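PDB 5CWW: nucleoporin NUP82 from Chaetomium thermophilum, which probably serves as a structural component of the nuclear pore complex and a docking site for transport factors, represented here by its N-terminal beta-propeller domain. Local coordinates for residues B[125-130]-B[346-351]; B[50-55]-B[140-145]; B[201-206]-B[288-293]. One frame throughout, in Å; residues are numbered along the deposited sequence.

Contacts 1 and 2 lie on the surface and both use the four-stranded blade that includes strands 128-132 and 137-141; contact 3 is partly buried. Contact 2 joins this blade to the preceding one through two side-chain hydrogen bonds, its arginine braced by a salt bridge within its own hairpin, whereas contacts 1 and 3 tie a propeller blade to the separate small sheet of strands 291-292, 343-345 and 354-358. Contact 1 does so by side-chain packing without a hydrogen bond across it, contact 3 by a carboxylate on a backbone N-H. The contacts meet one another: Arg52 of contact 2 also binds Gln126 O of contact 1, and Thr206 of contact 3 packs on Phe128 and Ile141.

Contact 1 (B[125-130]-B[346-351]); sequences NQDFLA and EEATGE
Thr349 presses its methyl group against the carboxylate of Asp127, and this is the tight part of the contact. CG2 of Thr349 lies 3.4 Å from Asp127 OD2 and is also 3.7 Å from Asp127 CB, so it lies along the CB, CG and OD2 part of the side chain. The methyl is anti to its own carbonyl carbon, beside the backbone N, while OG1 (chi1 75°) turns to the neighbouring Asn125, where it stands 3.5 Å from CB. Asn125 and Asp127, from the loop before the strand, thus meet one threonine, without a hydrogen bond to it. The polar ends are satisfied to other sides: Asp127 OD2 is bonded to His188 NE2 and OD1 to Ser123 OG, two bonds that probably hold the carboxylate in place beside the methyl.

The other side is looser. The extended chain of Glu347 brings its end near Asn125, yet OE2 stays 4.2 Å from Asn125 OD1, two oxygens with no bond between them and with the amide and carboxylate planes 68° apart. Ala348 adds only its CB, 4.2 Å from Asp127 OD2.

Ala348 and Thr349 occupy the two central positions of a type I beta turn from Glu347 to Gly350, closed by a weak bond from Gly350 N to Glu347 O. The contact sets this turn, from the loop between strands 343-345 and 354-358, against the loop that leads into strand 128-132 of a beta-propeller blade.

Contact 2 (B[50-55]-B[140-145]); sequences ARRGTE and CILPDS
Glu55 OE1 is gripped by three N-H groups: Arg52 NE, Arg52 NH2 and Trp66 NE1, while the other oxygen of its carboxylate reaches across the contact to Ser145. The site joins two successive blades of the beta-propeller: residues 50-55 hold the type II' turn, from Arg52 to Glu55, of the hairpin of strands 49-52 and 55-60, and residues 140-145 run from the end of strand 137-141 of the next blade into the loop after it. Within the hairpin, the salt bridge from Arg52 NE to Glu55 OE1 is 2.7 Å long; the carboxylate oxygen lies in the guanidinium plane, but the N-H meets it from above the carboxylate plane. Arg52 NH2 makes a longer, weak bond to the same oxygen.

That nitrogen also crosses the contact, 3.1 Å to Pro143 O, with the donor almost in line with the C=O bond. The arginine chain, extended from CG to NE, carries the guanidinium to the facing loop. There NH1 lies 3.6 Å from Leu142 CB and also donates to Gln126 O, so carbonyl groups from two loops of the second blade are held by one side chain. An alanine in place of Arg52 would probably leave Pro143 O and Gln126 O without this donor, and Glu55 without its cationic mate, held then by Trp66 and Ser145. Leu142 runs past the arginine in the opposite sense, its CD1 3.8 Å from NH1. Ser145 OG donates to Glu55 OE2 at 2.6 Å, using the syn lone pair of that oxygen.

Contact 3 (B[201-206]-B[288-293]); sequences VWELST and LPQRWT
Glu203 turns its CG anti to its own carbonyl carbon (chi1 -63°) and its CD onward in an extended chain (chi2 178°), which sends the carboxylate from the end of a propeller strand to Pro289 and Gln290. Strand 198-203 belongs to a four-stranded blade of the beta-propeller; residues 288-290 lead into strand 291-292 of the small three-stranded sheet beside it. Gln290 N donates to Glu203 OE2 at 2.6 Å, with an N-H...O angle of 158°, meeting the oxygen from above the carboxylate plane. Thr216 OG1 is a second hydrogen-bond partner of OE2 and also bonds to Val201 O, tying the acid to its own blade.

Pro289 CB lies against the Glu203 chain, 3.7 Å from CG and 3.3 Å from the carboxylate carbon CD, the two side chains crossing at about a right angle. Two residues back along the strand, Val201 CG1 makes an apolar contact with the same Pro289 CB at 3.9 Å. One ring carbon therefore packs against both blade residues. Arg291, an exposed residue, is only loosely engaged: its NE remains 4.8 Å from Glu203 OE1, without a salt bridge.

Contact 1 (B[125-130]-B[346-351])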
loop_
_atom_site.group_PDB
_atom_site.type_symbol
_atom_site.label_atom_id
_atom_site.label_comp_id
_atom_site.label_asym_id
_atom_site.label_seq_id
_atom_site.Cartn_x
_atom_site.Cartn_y
_atom_site.Cartn_z
ATOM N N ASN B 125 -11.437 16.160 3.118
ATOM C CA ASN B 125 -12.153 17.430 3.173
ATOM C C ASN B 125 -11.418 18.537 2.419
ATOM O O ASN B 125 -11.836 19.695 2.439
ATOM C CB ASN B 125 -12.379 17.836 4.628
ATOM C CG ASN B 125 -13.259 16.851 5.372
ATOM O OD1 ASN B 125 -14.174 16.261 4.796
ATOM N ND2 ASN B 125 -12.981 16.659 6.656
ATOM N N GLN B 126 -10.320 18.168 1.765
ATOM C CA GLN B 126 -9.631 19.046 0.823
ATOM C C GLN B 126 -9.081 20.311 1.481
ATOM O O GLN B 126 -9.040 21.372 0.858
ATOM C CB GLN B 126 -10.579 19.424 -0.322
ATOM C CG GLN B 126 -11.170 18.221 -1.045
ATOM C CD GLN B 126 -12.128 18.608 -2.153
ATOM O OE1 GLN B 126 -12.842 19.608 -2.058
ATOM N NE2 GLN B 126 -12.150 17.813 -3.218
ATOM N N ASP B 127 -8.653 20.187 2.734
ATOM C CA ASP B 127 -8.025 21.294 3.449
ATOM C C ASP B 127 -6.527 21.047 3.647
ATOM O O ASP B 127 -5.753 21.996 3.769
ATOM C CB ASP B 127 -8.709 21.518 4.802
ATOM C CG ASP B 127 -8.894 20.232 5.586
ATOM O OD1 ASP B 127 -8.698 19.139 5.010
ATOM O OD2 ASP B 127 -9.246 20.315 6.780
ATOM N N PHE B 128 -6.128 19.776 3.671
ATOM C CA PHE B 128 -4.716 19.400 3.765
ATOM C C PHE B 128 -4.233 18.746 2.473
ATOM O O PHE B 128 -4.985 18.030 1.809
ATOM C CB PHE B 128 -4.473 18.431 4.931
ATOM C CG PHE B 128 -4.671 19.032 6.300
ATOM C CD1 PHE B 128 -5.038 20.357 6.464
ATOM C CD2 PHE B 128 -4.471 18.256 7.432
ATOM C CE1 PHE B 128 -5.215 20.892 7.726
ATOM C CE2 PHE B 128 -4.642 18.785 8.694
ATOM C CZ PHE B 128 -5.014 20.105 8.842
ATOM N N LEU B 129 -2.971 18.988 2.134
ATOM C CA LEU B 129 -2.347 18.377 0.964
ATOM C C LEU B 129 -1.017 17.729 1.343
ATOM O O LEU B 129 -0.092 18.408 1.797
ATOM C CB LEU B 129 -2.127 19.416 -0.136
ATOM C CG LEU B 129 -1.502 18.906 -1.438
ATOM C CD1 LEU B 129 -2.468 17.987 -2.179
ATOM C CD2 LEU B 129 -1.079 20.066 -2.321
ATOM N N ALA B 130 -0.930 16.416 1.157
ATOM C CA ALA B 130 0.304 15.683 1.413
ATOM C C ALA B 130 1.252 15.843 0.229
ATOM O O ALA B 130 0.855 15.640 -0.919
ATOM C CB ALA B 130 0.011 14.215 1.672
ATOM N N GLU B 346 -17.068 19.406 16.253
ATOM C CA GLU B 346 -17.335 20.122 15.013
ATOM C C GLU B 346 -16.567 19.547 13.828
ATOM O O GLU B 346 -15.693 18.693 13.982
ATOM C CB GLU B 346 -16.977 21.608 15.213
ATOM C CG GLU B 346 -17.466 22.592 14.145
ATOM C CD GLU B 346 -18.979 22.698 14.068
ATOM O OE1 GLU B 346 -19.671 22.039 14.870
ATOM O OE2 GLU B 346 -19.479 23.435 13.191
ATOM N N GLU B 347 -16.903 20.045 12.645
ATOM C CA GLU B 347 -16.203 19.719 11.416
ATOM C C GLU B 347 -15.268 20.863 11.040
ATOM O O GLU B 347 -15.678 22.024 11.014
ATOM C CB GLU B 347 -17.214 19.441 10.307
ATOM C CG GLU B 347 -16.622 18.907 9.013
ATOM C CD GLU B 347 -17.685 18.398 8.056
ATOM O OE1 GLU B 347 -18.874 18.734 8.247
ATOM O OE2 GLU B 347 -17.332 17.659 7.113
ATOM N N ALA B 348 -14.011 20.530 10.764
ATOM C CA ALA B 348 -12.982 21.531 10.495
ATOM C C ALA B 348 -13.356 22.419 9.312
ATOM O O ALA B 348 -13.199 23.639 9.366
ATOM C CB ALA B 348 -11.648 20.853 10.242
ATOM N N THR B 349 -13.846 21.793 8.246
ATOM C CA THR B 349 -14.298 22.510 7.060
ATOM C C THR B 349 -15.809 22.401 6.951
ATOM O O THR B 349 -16.356 22.366 5.847
ATOM C CB THR B 349 -13.665 21.951 5.773
ATOM O OG1 THR B 349 -14.284 20.703 5.437
ATOM C CG2 THR B 349 -12.168 21.748 5.947
ATOM N N GLY B 350 -16.479 22.350 8.099
ATOM C CA GLY B 350 -17.895 22.052 8.122
ATOM C C GLY B 350 -18.767 22.834 9.079
ATOM O O GLY B 350 -18.316 23.604 9.927
ATOM N N GLU B 351 -20.055 22.581 8.902
ATOM C CA GLU B 351 -21.159 23.141 9.670
ATOM C C GLU B 351 -21.975 22.069 10.385
ATOM O O GLU B 351 -23.160 22.273 10.660
ATOM C CB GLU B 351 -22.071 23.976 8.778
ATOM C CG GLU B 351 -21.352 25.042 7.941
ATOM C CD GLU B 351 -20.549 24.478 6.784
ATOM O OE1 GLU B 351 -20.589 23.250 6.567
ATOM O OE2 GLU B 351 -19.876 25.270 6.092
#

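Contact 2 (B[50-55]-B[140-145])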
loop_
_atom_site.group_PDB
_atom_site.type_symbol
_atom_site.label_atom_id
_atom_site.label_comp_id
_atom_site.label_asym_id
_atom_site.label_seq_id
_atom_site.Cartn_x
_atom_site.Cartn_y
_atom_site.Cartn_z
ATOM N N ALA B 50 -3.049 17.197 -8.315
ATOM C CA ALA B 50 -4.120 16.979 -7.349
ATOM C C ALA B 50 -5.177 18.057 -7.544
ATOM O O ALA B 50 -4.906 19.075 -8.177
ATOM C CB ALA B 50 -3.578 17.002 -5.928
ATOM N N ARG B 51 -6.373 17.843 -7.000
ATOM C CA ARG B 51 -7.483 18.757 -7.248
ATOM C C ARG B 51 -8.475 18.853 -6.100
ATOM O O ARG B 51 -8.557 17.971 -5.246
ATOM C CB ARG B 51 -8.251 18.327 -8.500
ATOM C CG ARG B 51 -8.988 16.999 -8.337
ATOM C CD ARG B 51 -9.895 16.721 -9.511
ATOM N NE ARG B 51 -11.109 17.537 -9.488
ATOM C CZ ARG B 51 -12.263 17.176 -8.928
ATOM N NH1 ARG B 51 -12.385 16.005 -8.317
ATOM N NH2 ARG B 51 -13.301 17.999 -8.972
ATOM N N ARG B 52 -9.232 19.944 -6.111
ATOM C CA ARG B 52 -10.415 20.094 -5.280
ATOM C C ARG B 52 -11.383 20.977 -6.055
ATOM O O ARG B 52 -11.048 22.106 -6.420
ATOM C CB ARG B 52 -10.073 20.688 -3.910
ATOM C CG ARG B 52 -9.377 22.041 -3.945
ATOM C CD ARG B 52 -9.066 22.534 -2.541
ATOM N NE ARG B 52 -8.647 23.933 -2.532
ATOM C CZ ARG B 52 -8.405 24.637 -1.431
ATOM N NH1 ARG B 52 -8.535 24.078 -0.234
ATOM N NH2 ARG B 52 -8.033 25.906 -1.523
ATOM N N GLY B 53 -12.577 20.460 -6.322
ATOM C CA GLY B 53 -13.510 21.142 -7.200
ATOM C C GLY B 53 -12.850 21.420 -8.540
ATOM O O GLY B 53 -12.345 20.503 -9.188
ATOM N N THR B 54 -12.835 22.686 -8.942
ATOM C CA THR B 54 -12.216 23.091 -10.202
ATOM C C THR B 54 -10.779 23.581 -10.013
ATOM O O THR B 54 -10.112 23.947 -10.982
ATOM C CB THR B 54 -13.032 24.198 -10.892
ATOM O OG1 THR B 54 -13.176 25.318 -10.010
ATOM C CG2 THR B 54 -14.406 23.679 -11.279
ATOM N N GLU B 55 -10.306 23.589 -8.769
ATOM C CA GLU B 55 -8.922 23.956 -8.483
ATOM C C GLU B 55 -8.002 22.758 -8.676
ATOM O O GLU B 55 -8.387 21.621 -8.396
ATOM C CB GLU B 55 -8.777 24.483 -7.053
ATOM C CG GLU B 55 -9.551 25.758 -6.756
ATOM C CD GLU B 55 -9.303 26.271 -5.347
ATOM O OE1 GLU B 55 -8.474 25.672 -4.629
ATOM O OE2 GLU B 55 -9.938 27.274 -4.957
ATOM N N CYS B 140 0.839 20.406 3.504
ATOM C CA CYS B 140 0.515 21.789 3.193
ATOM C C CYS B 140 -0.888 22.130 3.666
ATOM O O CYS B 140 -1.862 21.491 3.267
ATOM C CB CYS B 140 0.634 22.049 1.691
ATOM S SG CYS B 140 0.268 23.763 1.217
ATOM N N ILE B 141 -0.980 23.135 4.529
ATOM C CA ILE B 141 -2.265 23.687 4.926
ATOM C C ILE B 141 -2.750 24.563 3.783
ATOM O O ILE B 141 -2.271 25.682 3.602
ATOM C CB ILE B 141 -2.168 24.507 6.227
ATOM C CG1 ILE B 141 -1.415 23.717 7.304
ATOM C CG2 ILE B 141 -3.556 24.901 6.717
ATOM C CD1 ILE B 141 -1.976 22.336 7.574
ATOM N N LEU B 142 -3.690 24.043 3.004
ATOM C CA LEU B 142 -4.131 24.722 1.792
ATOM C C LEU B 142 -4.742 26.082 2.117
ATOM O O LEU B 142 -5.522 26.207 3.059
ATOM C CB LEU B 142 -5.128 23.848 1.029
ATOM C CG LEU B 142 -4.547 22.527 0.516
ATOM C CD1 LEU B 142 -5.622 21.683 -0.154
ATOM C CD2 LEU B 142 -3.393 22.776 -0.453
ATOM N N PRO B 143 -4.387 27.113 1.331
ATOM C CA PRO B 143 -4.839 28.469 1.649
ATOM C C PRO B 143 -6.257 28.756 1.176
ATOM O O PRO B 143 -6.833 27.971 0.423
ATOM C CB PRO B 143 -3.840 29.343 0.895
ATOM C CG PRO B 143 -3.520 28.538 -0.318
ATOM C CD PRO B 143 -3.551 27.092 0.117
ATOM N N ASP B 144 -6.805 29.881 1.624
ATOM C CA ASP B 144 -8.118 30.323 1.185
ATOM C C ASP B 144 -8.090 30.559 -0.321
ATOM O O ASP B 144 -7.093 31.036 -0.863
ATOM C CB ASP B 144 -8.530 31.595 1.932
ATOM C CG ASP B 144 -10.028 31.831 1.906
ATOM O OD1 ASP B 144 -10.673 31.496 0.891
ATOM O OD2 ASP B 144 -10.564 32.350 2.909
ATOM N N SER B 145 -9.183 30.222 -0.995
ATOM C CA SER B 145 -9.264 30.373 -2.443
ATOM C C SER B 145 -9.263 31.841 -2.875
ATOM O O SER B 145 -9.035 32.148 -4.045
ATOM C CB SER B 145 -10.517 29.674 -2.974
ATOM O OG SER B 145 -10.491 28.290 -2.660
#

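Contact 3 (B[201-206]-B[288-293])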
loop_
_atom_site.group_PDB
_atom_site.type_symbol
_atom_site.label_atom_id
_atom_site.label_comp_id
_atom_site.label_asym_id
_atom_site.label_seq_id
_atom_site.Cartn_x
_atom_site.Cartn_y
_atom_site.Cartn_z
ATOM N N VAL B 201 0.571 5.458 11.026
ATOM C CA VAL B 201 -0.642 6.258 11.118
ATOM C C VAL B 201 -0.349 7.579 11.833
ATOM O O VAL B 201 0.089 7.584 12.987
ATOM C CB VAL B 201 -1.754 5.502 11.870
ATOM C CG1 VAL B 201 -3.036 6.334 11.910
ATOM C CG2 VAL B 201 -2.014 4.138 11.221
ATOM N N TRP B 202 -0.589 8.692 11.144
ATOM C CA TRP B 202 -0.409 10.026 11.715
ATOM C C TRP B 202 -1.763 10.695 11.881
ATOM O O TRP B 202 -2.543 10.757 10.931
ATOM C CB TRP B 202 0.483 10.892 10.824
ATOM C CG TRP B 202 1.689 10.193 10.278
ATOM C CD1 TRP B 202 1.723 9.308 9.237
ATOM C CD2 TRP B 202 3.044 10.335 10.726
ATOM N NE1 TRP B 202 3.012 8.885 9.016
ATOM C CE2 TRP B 202 3.842 9.502 9.917
ATOM C CE3 TRP B 202 3.657 11.085 11.734
ATOM C CZ2 TRP B 202 5.221 9.396 10.087
ATOM C CZ3 TRP B 202 5.027 10.977 11.902
ATOM C CH2 TRP B 202 5.793 10.141 11.082
ATOM N N GLU B 203 -2.039 11.198 13.081
ATOM C CA GLU B 203 -3.296 11.891 13.354
ATOM C C GLU B 203 -3.030 13.369 13.610
ATOM O O GLU B 203 -2.665 13.770 14.715
ATOM C CB GLU B 203 -4.005 11.244 14.542
ATOM C CG GLU B 203 -4.401 9.795 14.269
ATOM C CD GLU B 203 -5.061 9.124 15.454
ATOM O OE1 GLU B 203 -6.059 9.666 15.972
ATOM O OE2 GLU B 203 -4.572 8.053 15.870
ATOM N N LEU B 204 -3.231 14.172 12.571
ATOM C CA LEU B 204 -2.731 15.542 12.539
ATOM C C LEU B 204 -3.632 16.554 13.235
ATOM O O LEU B 204 -4.857 16.503 13.128
ATOM C CB LEU B 204 -2.514 15.976 11.088
ATOM C CG LEU B 204 -1.711 14.998 10.228
ATOM C CD1 LEU B 204 -1.607 15.509 8.803
ATOM C CD2 LEU B 204 -0.327 14.766 10.822
ATOM N N SER B 205 -2.996 17.477 13.949
ATOM C CA SER B 205 -3.673 18.623 14.537
ATOM C C SER B 205 -2.739 19.824 14.473
ATOM O O SER B 205 -1.623 19.782 14.993
ATOM C CB SER B 205 -4.088 18.340 15.979
ATOM O OG SER B 205 -4.651 19.496 16.579
ATOM N N THR B 206 -3.199 20.892 13.833
ATOM C CA THR B 206 -2.377 22.082 13.644
ATOM C C THR B 206 -2.103 22.804 14.962
ATOM O O THR B 206 -1.268 23.706 15.017
ATOM C CB THR B 206 -3.042 23.065 12.665
ATOM O OG1 THR B 206 -4.321 23.464 13.173
ATOM C CG2 THR B 206 -3.218 22.416 11.302
ATOM N N LEU B 288 -7.181 1.067 12.310
ATOM C CA LEU B 288 -7.825 2.309 12.722
ATOM C C LEU B 288 -6.851 3.236 13.444
ATOM O O LEU B 288 -5.958 2.771 14.154
ATOM C CB LEU B 288 -9.020 2.012 13.632
ATOM C CG LEU B 288 -10.280 1.438 12.979
ATOM C CD1 LEU B 288 -11.255 0.981 14.051
ATOM C CD2 LEU B 288 -10.938 2.463 12.071
ATOM N N PRO B 289 -7.018 4.555 13.271
ATOM C CA PRO B 289 -6.297 5.476 14.155
ATOM C C PRO B 289 -6.875 5.428 15.568
ATOM O O PRO B 289 -7.878 4.746 15.781
ATOM C CB PRO B 289 -6.512 6.846 13.499
ATOM C CG PRO B 289 -7.698 6.683 12.624
ATOM C CD PRO B 289 -7.718 5.261 12.184
ATOM N N GLN B 290 -6.250 6.125 16.513
ATOM C CA GLN B 290 -6.700 6.109 17.904
ATOM C C GLN B 290 -8.151 6.547 18.026
ATOM O O GLN B 290 -8.882 6.071 18.895
ATOM C CB GLN B 290 -5.818 7.015 18.766
ATOM C CG GLN B 290 -4.392 6.531 18.902
ATOM C CD GLN B 290 -3.568 7.390 19.840
ATOM O OE1 GLN B 290 -2.880 6.877 20.725
ATOM N NE2 GLN B 290 -3.623 8.702 19.647
ATOM N N ARG B 291 -8.555 7.462 17.152
ATOM C CA ARG B 291 -9.926 7.952 17.119
ATOM C C ARG B 291 -10.427 7.936 15.682
ATOM O O ARG B 291 -9.666 8.213 14.757
ATOM C CB ARG B 291 -10.005 9.360 17.709
ATOM C CG ARG B 291 -10.007 9.387 19.230
ATOM C CD ARG B 291 -9.783 10.791 19.767
ATOM N NE ARG B 291 -8.361 11.101 19.905
ATOM C CZ ARG B 291 -7.630 10.836 20.986
ATOM N NH1 ARG B 291 -8.175 10.248 22.044
ATOM N NH2 ARG B 291 -6.345 11.158 21.010
ATOM N N TRP B 292 -11.702 7.611 15.496
ATOM C CA TRP B 292 -12.251 7.425 14.155
ATOM C C TRP B 292 -13.724 7.823 14.073
ATOM O O TRP B 292 -14.437 7.835 15.077
ATOM C CB TRP B 292 -12.075 5.967 13.713
ATOM C CG TRP B 292 -12.679 4.959 14.649
ATOM C CD1 TRP B 292 -12.305 4.705 15.937
ATOM C CD2 TRP B 292 -13.756 4.058 14.362
ATOM N NE1 TRP B 292 -13.086 3.708 16.471
ATOM C CE2 TRP B 292 -13.985 3.294 15.525
ATOM C CE3 TRP B 292 -14.552 3.825 13.236
ATOM C CZ2 TRP B 292 -14.975 2.317 15.593
ATOM C CZ3 TRP B 292 -15.535 2.853 13.307
ATOM C CH2 TRP B 292 -15.737 2.112 14.476
ATOM N N THR B 293 -14.157 8.154 12.861
ATOM C CA THR B 293 -15.519 8.612 12.597
ATOM C C THR B 293 -16.178 7.720 11.548
ATOM O O THR B 293 -15.825 7.789 10.373
ATOM C CB THR B 293 -15.536 10.069 12.101
ATOM O OG1 THR B 293 -14.996 10.924 13.114
ATOM C CG2 THR B 293 -16.957 10.517 11.765
#